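CRISPR-associated protein CasA/Cse1 (Thermus thermophilus, PDB 4AN8) forms part of the type I-E Cascade ribonucleoprotein complex of CRISPR adaptive immunity, which protects bacteria against viruses, plasmids and other mobile genetic elements. Local coordinates at residues I32-A35 with E41-R44; L56-L61 with H277-V282; L64-S69 with R92-R97; R99-L104 with V221-L226. All coordinates share one frame; numbering follows the deposited sequence.

How the interactions relate
Helix 50-67 is the shared element: interaction 2 uses its middle and interaction 3 its C-terminal end, their centres about 17 Å apart. Interaction 1 comes first along the chain and lies against the same helix, I32 packing on L59 and L60 and A35 on L60, while G33 touches L95 of helix 88-98, which carries interaction 3. That helix leads directly into R99-L104 of interaction 4, whose F102 packs on I32. Interaction 1 closes before the others open; interactions 3 and 4, centred about 16 Å apart, both fall within the long excursion that interaction 2 completes at H277-V282. Interactions 1 and 3 are local in sequence; interactions 2 and 4 bring in segments 216 and 117 residues further on.

Interaction 1 (I32-A35 with E41-R44); sequences IGEA and EFAR
A chi1 of -176° puts CG of E34 beside its own carbonyl carbon and sends an extended side chain across the CZ end of the F42 ring, while F42, with chi1 -40° and CG opposite its carbonyl carbon, swings its ring across to the helix. The two side chains meet at about a right angle. CZ of F42 lies 3.9 Å from OE2 of E34 and 4.0 Å from CG of E34, with the carboxylate and ring planes 47° apart. Close by, the backbone oxygen E34 O comes to the edge of the ring, in its plane, 3.8 Å from F42 CE2. A35 adds its CA, 4.1 Å from F42 CE2. This is the return of the chain after helix 32-37, the short helix that follows the pair of strands 19-23 and 26-30: F42 sits in the loop leading to strand 44-45 and also packs on V21, K23 and V30. The carboxylate of E34 has its main polar partner in R38, which forms a salt bridge with E41 as well. R38 thus probably offsets the like charges of E34 OE2 and E41 OE1, which stand 5.3 Å apart.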
# COMPACT_ATOMS: atom_id res chain seq x y z
N ILE A 32 -3.00 21.25 3.56
CA ILE A 32 -1.66 20.86 3.15
C ILE A 32 -0.59 21.74 3.78
O ILE A 32 0.44 21.24 4.20
CB ILE A 32 -1.55 20.89 1.61
CG1 ILE A 32 -2.39 19.76 1.00
CG2 ILE A 32 -0.09 20.79 1.16
CD1 ILE A 32 -2.60 19.91 -0.50
N GLY A 33 -0.83 23.05 3.85
CA GLY A 33 0.15 23.95 4.43
C GLY A 33 0.57 23.58 5.85
O GLY A 33 1.76 23.40 6.14
N GLU A 34 -0.41 23.46 6.73
CA GLU A 34 -0.15 23.08 8.11
C GLU A 34 0.43 21.66 8.24
O GLU A 34 1.29 21.41 9.07
CB GLU A 34 -1.43 23.18 8.93
CG GLU A 34 -1.23 22.88 10.40
CD GLU A 34 -2.46 23.16 11.24
OE1 GLU A 34 -3.47 23.69 10.71
OE2 GLU A 34 -2.42 22.85 12.45
N ALA A 35 -0.06 20.74 7.42
CA ALA A 35 0.44 19.38 7.47
C ALA A 35 1.95 19.36 7.23
O ALA A 35 2.66 18.60 7.87
CB ALA A 35 -0.28 18.50 6.44
N GLU A 41 4.31 18.16 14.72
CA GLU A 41 3.30 18.20 15.78
C GLU A 41 2.31 17.03 15.75
O GLU A 41 1.63 16.79 16.75
CB GLU A 41 2.55 19.53 15.78
CG GLU A 41 3.43 20.76 15.97
CD GLU A 41 2.64 22.07 15.92
OE1 GLU A 41 1.39 22.01 16.04
OE2 GLU A 41 3.26 23.15 15.74
N PHE A 42 2.20 16.33 14.62
CA PHE A 42 1.21 15.23 14.50
C PHE A 42 1.83 13.84 14.56
O PHE A 42 2.88 13.59 13.98
CB PHE A 42 0.41 15.36 13.21
CG PHE A 42 0.04 16.75 12.88
CD1 PHE A 42 -0.83 17.45 13.71
CD2 PHE A 42 0.60 17.38 11.79
CE1 PHE A 42 -1.18 18.78 13.41
CE2 PHE A 42 0.27 18.70 11.49
CZ PHE A 42 -0.63 19.39 12.30
N ALA A 43 1.18 12.93 15.27
CA ALA A 43 1.71 11.58 15.40
C ALA A 43 1.69 10.91 14.03
O ALA A 43 2.62 10.19 13.66
CB ALA A 43 0.89 10.76 16.42
N ARG A 44 0.63 11.17 13.27
CA ARG A 44 0.48 10.56 11.96
C ARG A 44 -0.81 11.01 11.28
O ARG A 44 -1.68 11.64 11.90
CB ARG A 44 0.44 9.04 12.10
CG ARG A 44 -0.67 8.57 12.99
CD ARG A 44 -0.78 7.06 12.98
NE ARG A 44 -1.81 6.61 13.91
CZ ARG A 44 -1.58 6.31 15.19
NH1 ARG A 44 -0.35 6.41 15.70
NH2 ARG A 44 -2.58 5.91 15.96

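Interaction 2 (L56-L61 with H277-V282); sequences LHRLLL and HRDPMV
R58 and D279 form a buried, end-on salt bridge. Its straight bond runs from R58 NH1 to D279 OD1, 3.1 Å at 172°; R58 NH2 to D279 OD2, at 2.5 Å, is unusually short and its exact value doubtful. Each nitrogen meets the syn side of its own oxygen. The planes are 23° apart: the oxygens lie near the guanidinium plane, but the nitrogens sit somewhat out of the carboxylate's. D279 also starts a type I beta turn that runs to V282, and it builds an Asx turn within it: its OD1 accepts from the backbone N-H of M281, N to OD1 2.8 Å, through the anti lone pair. That leaves OD1 held by two donors, one from the helix and one from its own loop, so the turn probably helps hold the carboxylate for R58. The bend at chi3 (65°) turns the arginine head toward the loop, and Y245 of helix 241-245 packs on both R58 and D279. M281 runs antiparallel to the R58 side chain, alongside it. Its SD comes to the guanidinium edge, in plane, in a weak hydrogen bond from R58 NH1 at 3.3 Å. Beyond the sulfur the extended chain carries the methyl over R58 CG and on to L61, where M281 CE meets L61 CD1 tip to tip at 3.5 Å.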
# COMPACT_ATOMS: atom_id res chain seq x y z
N LEU A 56 -2.88 10.35 0.80
CA LEU A 56 -2.59 11.59 1.51
C LEU A 56 -1.07 11.80 1.66
O LEU A 56 -0.57 12.90 1.40
CB LEU A 56 -3.32 11.65 2.85
CG LEU A 56 -4.85 11.71 2.80
CD1 LEU A 56 -5.51 11.44 4.17
CD2 LEU A 56 -5.32 13.01 2.23
N HIS A 57 -0.34 10.74 2.00
CA HIS A 57 1.12 10.81 2.02
C HIS A 57 1.70 11.10 0.65
O HIS A 57 2.65 11.88 0.55
CB HIS A 57 1.76 9.52 2.52
CG HIS A 57 1.63 9.31 3.99
ND1 HIS A 57 0.59 8.59 4.54
CD2 HIS A 57 2.37 9.76 5.03
CE1 HIS A 57 0.71 8.59 5.86
NE2 HIS A 57 1.79 9.28 6.18
N ARG A 58 1.15 10.48 -0.40
CA ARG A 58 1.72 10.66 -1.75
C ARG A 58 1.51 12.07 -2.29
O ARG A 58 2.39 12.62 -2.95
CB ARG A 58 1.21 9.60 -2.75
CG ARG A 58 1.57 8.16 -2.36
CD ARG A 58 0.64 7.10 -2.99
NE ARG A 58 0.76 7.06 -4.45
CZ ARG A 58 1.76 6.46 -5.09
NH1 ARG A 58 2.71 5.85 -4.41
NH2 ARG A 58 1.81 6.48 -6.43
N LEU A 59 0.36 12.66 -2.01
CA LEU A 59 0.12 14.07 -2.32
C LEU A 59 1.11 15.00 -1.57
O LEU A 59 1.73 15.89 -2.17
CB LEU A 59 -1.33 14.43 -2.03
CG LEU A 59 -1.69 15.90 -2.29
CD1 LEU A 59 -1.37 16.30 -3.74
CD2 LEU A 59 -3.19 16.19 -1.97
N LEU A 60 1.28 14.79 -0.26
CA LEU A 60 2.21 15.60 0.51
C LEU A 60 3.64 15.47 -0.04
O LEU A 60 4.34 16.47 -0.17
CB LEU A 60 2.21 15.22 2.00
CG LEU A 60 0.89 15.55 2.71
CD1 LEU A 60 0.98 15.21 4.17
CD2 LEU A 60 0.50 17.02 2.49
N LEU A 61 4.05 14.23 -0.32
CA LEU A 61 5.36 13.97 -0.90
C LEU A 61 5.54 14.65 -2.27
O LEU A 61 6.61 15.17 -2.56
CB LEU A 61 5.59 12.47 -1.04
CG LEU A 61 5.70 11.77 0.31
CD1 LEU A 61 5.40 10.24 0.15
CD2 LEU A 61 7.08 12.01 0.92
N HIS A 277 9.81 3.51 -15.44
CA HIS A 277 9.56 4.02 -14.10
C HIS A 277 8.89 3.03 -13.15
O HIS A 277 7.88 2.41 -13.48
CB HIS A 277 8.70 5.29 -14.18
CG HIS A 277 8.30 5.83 -12.85
ND1 HIS A 277 9.10 6.68 -12.12
CD2 HIS A 277 7.18 5.65 -12.12
CE1 HIS A 277 8.48 7.01 -11.00
NE2 HIS A 277 7.32 6.39 -10.97
N ARG A 278 9.45 2.89 -11.97
CA ARG A 278 8.82 2.12 -10.90
C ARG A 278 8.51 3.08 -9.77
O ARG A 278 9.37 3.83 -9.33
CB ARG A 278 9.75 1.01 -10.40
CG ARG A 278 9.24 0.26 -9.17
CD ARG A 278 10.10 -0.97 -8.83
NE ARG A 278 11.52 -0.63 -8.67
CZ ARG A 278 12.16 -0.67 -7.52
NH1 ARG A 278 11.53 -1.08 -6.43
NH2 ARG A 278 13.44 -0.34 -7.44
N ASP A 279 7.27 3.06 -9.30
CA ASP A 279 6.88 3.91 -8.18
C ASP A 279 7.74 3.57 -6.95
O ASP A 279 8.01 2.41 -6.66
CB ASP A 279 5.38 3.74 -7.91
CG ASP A 279 4.86 4.70 -6.87
OD1 ASP A 279 5.22 4.50 -5.69
OD2 ASP A 279 4.07 5.62 -7.21
N PRO A 280 8.21 4.60 -6.23
CA PRO A 280 9.05 4.40 -5.04
C PRO A 280 8.40 3.49 -4.00
O PRO A 280 9.11 2.85 -3.24
CB PRO A 280 9.18 5.81 -4.47
CG PRO A 280 9.06 6.71 -5.67
CD PRO A 280 8.06 6.03 -6.59
N MET A 281 7.07 3.44 -3.93
CA MET A 281 6.45 2.65 -2.88
C MET A 281 6.22 1.19 -3.28
O MET A 281 5.71 0.38 -2.50
CB MET A 281 5.15 3.30 -2.42
CG MET A 281 5.40 4.57 -1.61
SD MET A 281 3.85 5.45 -1.29
CE MET A 281 4.46 6.91 -0.42
N VAL A 282 6.63 0.86 -4.51
CA VAL A 282 6.29 -0.42 -5.08
C VAL A 282 7.50 -1.32 -5.15
O VAL A 282 8.58 -0.88 -5.53
CB VAL A 282 5.70 -0.23 -6.50
CG1 VAL A 282 5.58 -1.56 -7.22
CG2 VAL A 282 4.37 0.50 -6.42

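Interaction 3 (L64-S69 with R92-R97); sequences LHRALS and RDYLNR
The C-terminal end of helix 50-67, which finishes in a Schellman motif with S69 as C-prime residue, its S69 N to R66 O bond weak, packs against helix 88-98 through A67 and Y94. The two backbones run close here, the CA atoms of A67 and Y94 being 5.2 Å apart, which the small A67 side chain probably permits: A67 CB sits 3.4 Å from Y94 CB. From that point Y94, with its CG swung opposite the backbone N (chi1 -171°), lays its ring along the backbone of the neighbouring helix. A67 N lies over one face of the ring, 3.8 Å above the plane and offset toward the rim, and A67 CA is 3.6 Å from Y94 CD2. The R66 side chain is bent at chi2 and chi3 and carries its guanidinium away from the ring. The polar ends are tied together by the loop at W219 and E220. Y94 OH is hydrogen-bonded to W219 NE1 and E220 OE2, while the other oxygen of E220 forms a salt bridge with R66 NH2, so one carboxylate serves residues from both helices. At the ring's far end R66 CB, approaching obliquely, stands 3.4 Å from Y94 OH.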
# COMPACT_ATOMS: atom_id res chain seq x y z
N LEU A 64 6.22 18.23 -1.52
CA LEU A 64 7.56 18.39 -0.95
C LEU A 64 8.66 18.28 -1.99
O LEU A 64 9.56 19.12 -2.04
CB LEU A 64 7.83 17.37 0.15
CG LEU A 64 7.16 17.67 1.49
CD1 LEU A 64 7.12 16.45 2.42
CD2 LEU A 64 7.83 18.90 2.16
N HIS A 65 8.60 17.24 -2.81
CA HIS A 65 9.61 17.04 -3.84
C HIS A 65 9.72 18.23 -4.79
O HIS A 65 10.81 18.61 -5.19
CB HIS A 65 9.33 15.78 -4.64
CG HIS A 65 9.72 14.52 -3.95
ND1 HIS A 65 10.88 14.40 -3.22
CD2 HIS A 65 9.09 13.32 -3.87
CE1 HIS A 65 10.98 13.16 -2.76
NE2 HIS A 65 9.91 12.48 -3.14
N ARG A 66 8.59 18.81 -5.17
CA ARG A 66 8.62 19.89 -6.12
C ARG A 66 9.05 21.18 -5.42
O ARG A 66 9.91 21.90 -5.91
CB ARG A 66 7.26 20.05 -6.80
CG ARG A 66 6.83 18.80 -7.54
CD ARG A 66 7.86 18.46 -8.62
NE ARG A 66 7.84 19.43 -9.71
CZ ARG A 66 8.60 19.34 -10.79
NH1 ARG A 66 9.44 18.31 -10.91
NH2 ARG A 66 8.52 20.27 -11.74
N ALA A 67 8.45 21.46 -4.26
CA ALA A 67 8.76 22.68 -3.53
C ALA A 67 10.22 22.74 -3.11
O ALA A 67 10.81 23.80 -3.14
CB ALA A 67 7.86 22.85 -2.34
N LEU A 68 10.80 21.60 -2.74
CA LEU A 68 12.20 21.56 -2.28
C LEU A 68 13.14 21.15 -3.42
O LEU A 68 14.35 21.12 -3.25
CB LEU A 68 12.36 20.61 -1.09
CG LEU A 68 11.43 20.91 0.09
CD1 LEU A 68 11.52 19.85 1.17
CD2 LEU A 68 11.75 22.29 0.65
N SER A 69 12.57 20.81 -4.56
CA SER A 69 13.38 20.45 -5.70
C SER A 69 14.41 19.39 -5.32
O SER A 69 15.56 19.45 -5.73
CB SER A 69 14.05 21.71 -6.24
OG SER A 69 14.43 21.51 -7.58
N ARG A 92 6.37 27.58 1.46
CA ARG A 92 5.46 28.71 1.32
C ARG A 92 5.47 29.29 -0.09
O ARG A 92 4.42 29.55 -0.67
CB ARG A 92 5.80 29.81 2.32
CG ARG A 92 5.49 29.47 3.74
CD ARG A 92 5.64 30.70 4.61
NE ARG A 92 5.95 30.36 6.00
CZ ARG A 92 5.02 30.11 6.92
NH1 ARG A 92 3.74 30.16 6.59
NH2 ARG A 92 5.38 29.80 8.16
N ASP A 93 6.65 29.51 -0.66
CA ASP A 93 6.73 30.02 -2.01
C ASP A 93 6.02 29.12 -3.03
O ASP A 93 5.21 29.59 -3.82
CB ASP A 93 8.18 30.27 -2.43
CG ASP A 93 8.82 31.42 -1.66
OD1 ASP A 93 8.08 32.26 -1.08
OD2 ASP A 93 10.08 31.49 -1.62
N TYR A 94 6.33 27.83 -3.02
CA TYR A 94 5.68 26.88 -3.91
C TYR A 94 4.17 26.89 -3.74
O TYR A 94 3.44 26.99 -4.72
CB TYR A 94 6.25 25.48 -3.69
CG TYR A 94 5.78 24.48 -4.72
CD1 TYR A 94 4.61 23.75 -4.51
CD2 TYR A 94 6.50 24.27 -5.89
CE1 TYR A 94 4.16 22.85 -5.43
CE2 TYR A 94 6.06 23.35 -6.82
CZ TYR A 94 4.89 22.64 -6.58
OH TYR A 94 4.43 21.72 -7.51
N LEU A 95 3.68 26.83 -2.50
CA LEU A 95 2.24 26.84 -2.26
C LEU A 95 1.53 28.14 -2.70
O LEU A 95 0.39 28.13 -3.18
CB LEU A 95 1.96 26.56 -0.77
CG LEU A 95 2.26 25.13 -0.32
CD1 LEU A 95 1.87 24.92 1.13
CD2 LEU A 95 1.55 24.10 -1.23
N ASN A 96 2.22 29.27 -2.55
CA ASN A 96 1.68 30.55 -3.00
C ASN A 96 1.63 30.60 -4.51
O ASN A 96 0.65 31.07 -5.08
CB ASN A 96 2.50 31.71 -2.44
CG ASN A 96 2.34 31.85 -0.94
OD1 ASN A 96 1.28 31.56 -0.39
ND2 ASN A 96 3.40 32.29 -0.27
N ARG A 97 2.67 30.10 -5.16
CA ARG A 97 2.68 30.04 -6.63
C ARG A 97 1.58 29.14 -7.23
O ARG A 97 1.03 29.47 -8.28
CB ARG A 97 4.05 29.59 -7.14
CG ARG A 97 4.11 29.42 -8.66
CD ARG A 97 5.46 28.90 -9.13
NE ARG A 97 6.48 29.94 -9.00
CZ ARG A 97 7.79 29.70 -8.97
NH1 ARG A 97 8.22 28.45 -9.06
NH2 ARG A 97 8.65 30.71 -8.85

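Interaction 4 (R99-L104 with V221-L226); sequences RDRFFL and VPPLRL
The backbone oxygen of V221 is gripped by both terminal nitrogens of R101, with R101 NH1 2.7 Å and R101 NH2 2.9 Å from V221 O. The acceptor lies close to the guanidinium plane, and the two donors reach it differently: NH2 comes nearly along the C=O axis, at 164°, whereas NH1 stands above the carbonyl plane, 36° out of it. The shared acceptor helps hold the arginine head in place and limits how it can turn, with P223 against one face. Getting there takes a curled chain, since chi1, chi2 and chi3 of R101 are all near -65°, and the side chain also touches A109. P223 crosses the R101 side chain at about a right angle. Its CD lies over one face of the guanidinium, toward the rim, 3.7 Å from R101 NH1. A water near the guanidinium plane may add a weaker link: R101 NH2 donates to it weakly at 3.0 Å, and it lies 2.8 Å from P222 O, to which it can donate. Just before V221, W219 meets the ring of F102, while R225 further along forms a salt bridge with E108. Here a loop after helix 88-98 joins a remote loop at the protein surface, and V221 O stands just ahead of a polyproline II run, P222 to L224, to which P222 O belongs.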
# COMPACT_ATOMS: atom_id res chain seq x y z
N ARG A 99 -1.22 27.94 -5.49
CA ARG A 99 -2.46 28.06 -4.73
C ARG A 99 -3.72 28.03 -5.60
O ARG A 99 -4.71 27.38 -5.27
CB ARG A 99 -2.45 29.33 -3.89
CG ARG A 99 -3.77 29.58 -3.19
CD ARG A 99 -3.75 30.82 -2.34
NE ARG A 99 -5.11 31.21 -2.00
CZ ARG A 99 -5.76 30.76 -0.93
NH1 ARG A 99 -5.16 29.92 -0.11
NH2 ARG A 99 -7.00 31.16 -0.68
N ASP A 100 -3.70 28.73 -6.72
CA ASP A 100 -4.92 28.79 -7.54
C ASP A 100 -5.23 27.48 -8.25
O ASP A 100 -6.28 27.37 -8.91
CB ASP A 100 -4.87 29.97 -8.51
CG ASP A 100 -4.95 31.30 -7.80
OD1 ASP A 100 -5.78 31.44 -6.87
OD2 ASP A 100 -4.17 32.22 -8.15
N ARG A 101 -4.35 26.49 -8.11
CA ARG A 101 -4.62 25.15 -8.66
C ARG A 101 -5.13 24.15 -7.59
O ARG A 101 -5.40 22.98 -7.90
CB ARG A 101 -3.40 24.60 -9.39
CG ARG A 101 -2.96 25.40 -10.65
CD ARG A 101 -3.97 25.33 -11.79
NE ARG A 101 -4.15 23.97 -12.30
CZ ARG A 101 -3.44 23.43 -13.29
NH1 ARG A 101 -2.51 24.13 -13.92
NH2 ARG A 101 -3.68 22.17 -13.68
N PHE A 102 -5.31 24.61 -6.36
CA PHE A 102 -5.67 23.71 -5.26
C PHE A 102 -7.07 23.91 -4.74
O PHE A 102 -7.42 23.39 -3.68
CB PHE A 102 -4.68 23.82 -4.11
CG PHE A 102 -3.42 23.02 -4.32
CD1 PHE A 102 -2.35 23.56 -5.01
CD2 PHE A 102 -3.33 21.71 -3.84
CE1 PHE A 102 -1.20 22.84 -5.19
CE2 PHE A 102 -2.19 20.96 -4.03
CZ PHE A 102 -1.12 21.53 -4.69
N PHE A 103 -7.88 24.66 -5.48
CA PHE A 103 -9.30 24.75 -5.15
C PHE A 103 -10.03 23.49 -5.62
O PHE A 103 -9.86 23.03 -6.76
CB PHE A 103 -9.96 26.00 -5.76
CG PHE A 103 -9.56 27.30 -5.10
CD1 PHE A 103 -10.22 27.77 -3.99
CD2 PHE A 103 -8.53 28.08 -5.64
CE1 PHE A 103 -9.86 28.98 -3.39
CE2 PHE A 103 -8.17 29.29 -5.04
CZ PHE A 103 -8.84 29.73 -3.92
N LEU A 104 -10.85 22.95 -4.72
CA LEU A 104 -11.65 21.78 -5.03
C LEU A 104 -12.72 22.11 -6.08
O LEU A 104 -13.07 21.27 -6.90
CB LEU A 104 -12.31 21.25 -3.75
CG LEU A 104 -12.95 19.87 -3.86
CD1 LEU A 104 -11.90 18.81 -4.34
CD2 LEU A 104 -13.65 19.46 -2.56
N VAL A 221 0.98 21.49 -14.87
CA VAL A 221 0.68 21.45 -16.28
C VAL A 221 -0.74 22.02 -16.48
O VAL A 221 -1.48 22.20 -15.51
CB VAL A 221 0.83 20.02 -16.88
CG1 VAL A 221 2.24 19.49 -16.64
CG2 VAL A 221 -0.18 19.05 -16.30
N PRO A 222 -1.10 22.35 -17.73
CA PRO A 222 -2.39 23.03 -17.93
C PRO A 222 -3.56 22.12 -17.57
O PRO A 222 -3.45 20.89 -17.69
CB PRO A 222 -2.39 23.32 -19.44
CG PRO A 222 -0.98 23.26 -19.86
CD PRO A 222 -0.32 22.24 -18.97
N PRO A 223 -4.67 22.71 -17.10
CA PRO A 223 -5.83 21.92 -16.70
C PRO A 223 -6.32 21.07 -17.85
O PRO A 223 -6.14 21.43 -19.01
CB PRO A 223 -6.88 22.97 -16.31
CG PRO A 223 -6.32 24.29 -16.75
CD PRO A 223 -4.84 24.15 -16.84
N LEU A 224 -6.91 19.93 -17.55
CA LEU A 224 -7.32 19.02 -18.60
C LEU A 224 -8.71 19.40 -19.02
O LEU A 224 -9.49 19.85 -18.19
CB LEU A 224 -7.31 17.58 -18.07
CG LEU A 224 -5.94 17.05 -17.62
CD1 LEU A 224 -6.08 15.71 -16.89
CD2 LEU A 224 -4.99 16.94 -18.80
N ARG A 225 -9.01 19.23 -20.30
CA ARG A 225 -10.35 19.54 -20.82
C ARG A 225 -10.99 18.28 -21.39
O ARG A 225 -10.29 17.33 -21.78
CB ARG A 225 -10.24 20.62 -21.88
CG ARG A 225 -9.65 21.92 -21.35
CD ARG A 225 -10.65 22.62 -20.44
NE ARG A 225 -10.18 23.93 -20.00
CZ ARG A 225 -10.01 24.29 -18.73
NH1 ARG A 225 -10.29 23.42 -17.75
NH2 ARG A 225 -9.57 25.50 -18.43
N LEU A 226 -12.31 18.26 -21.45
CA LEU A 226 -13.00 17.07 -21.93
C LEU A 226 -12.54 16.68 -23.33
O LEU A 226 -12.33 15.48 -23.63
CB LEU A 226 -14.52 17.29 -21.90
CG LEU A 226 -15.29 16.06 -22.41
CD1 LEU A 226 -14.81 14.75 -21.72
CD2 LEU A 226 -16.77 16.25 -22.24
O HOH W 1 -3.62 19.56 -15.18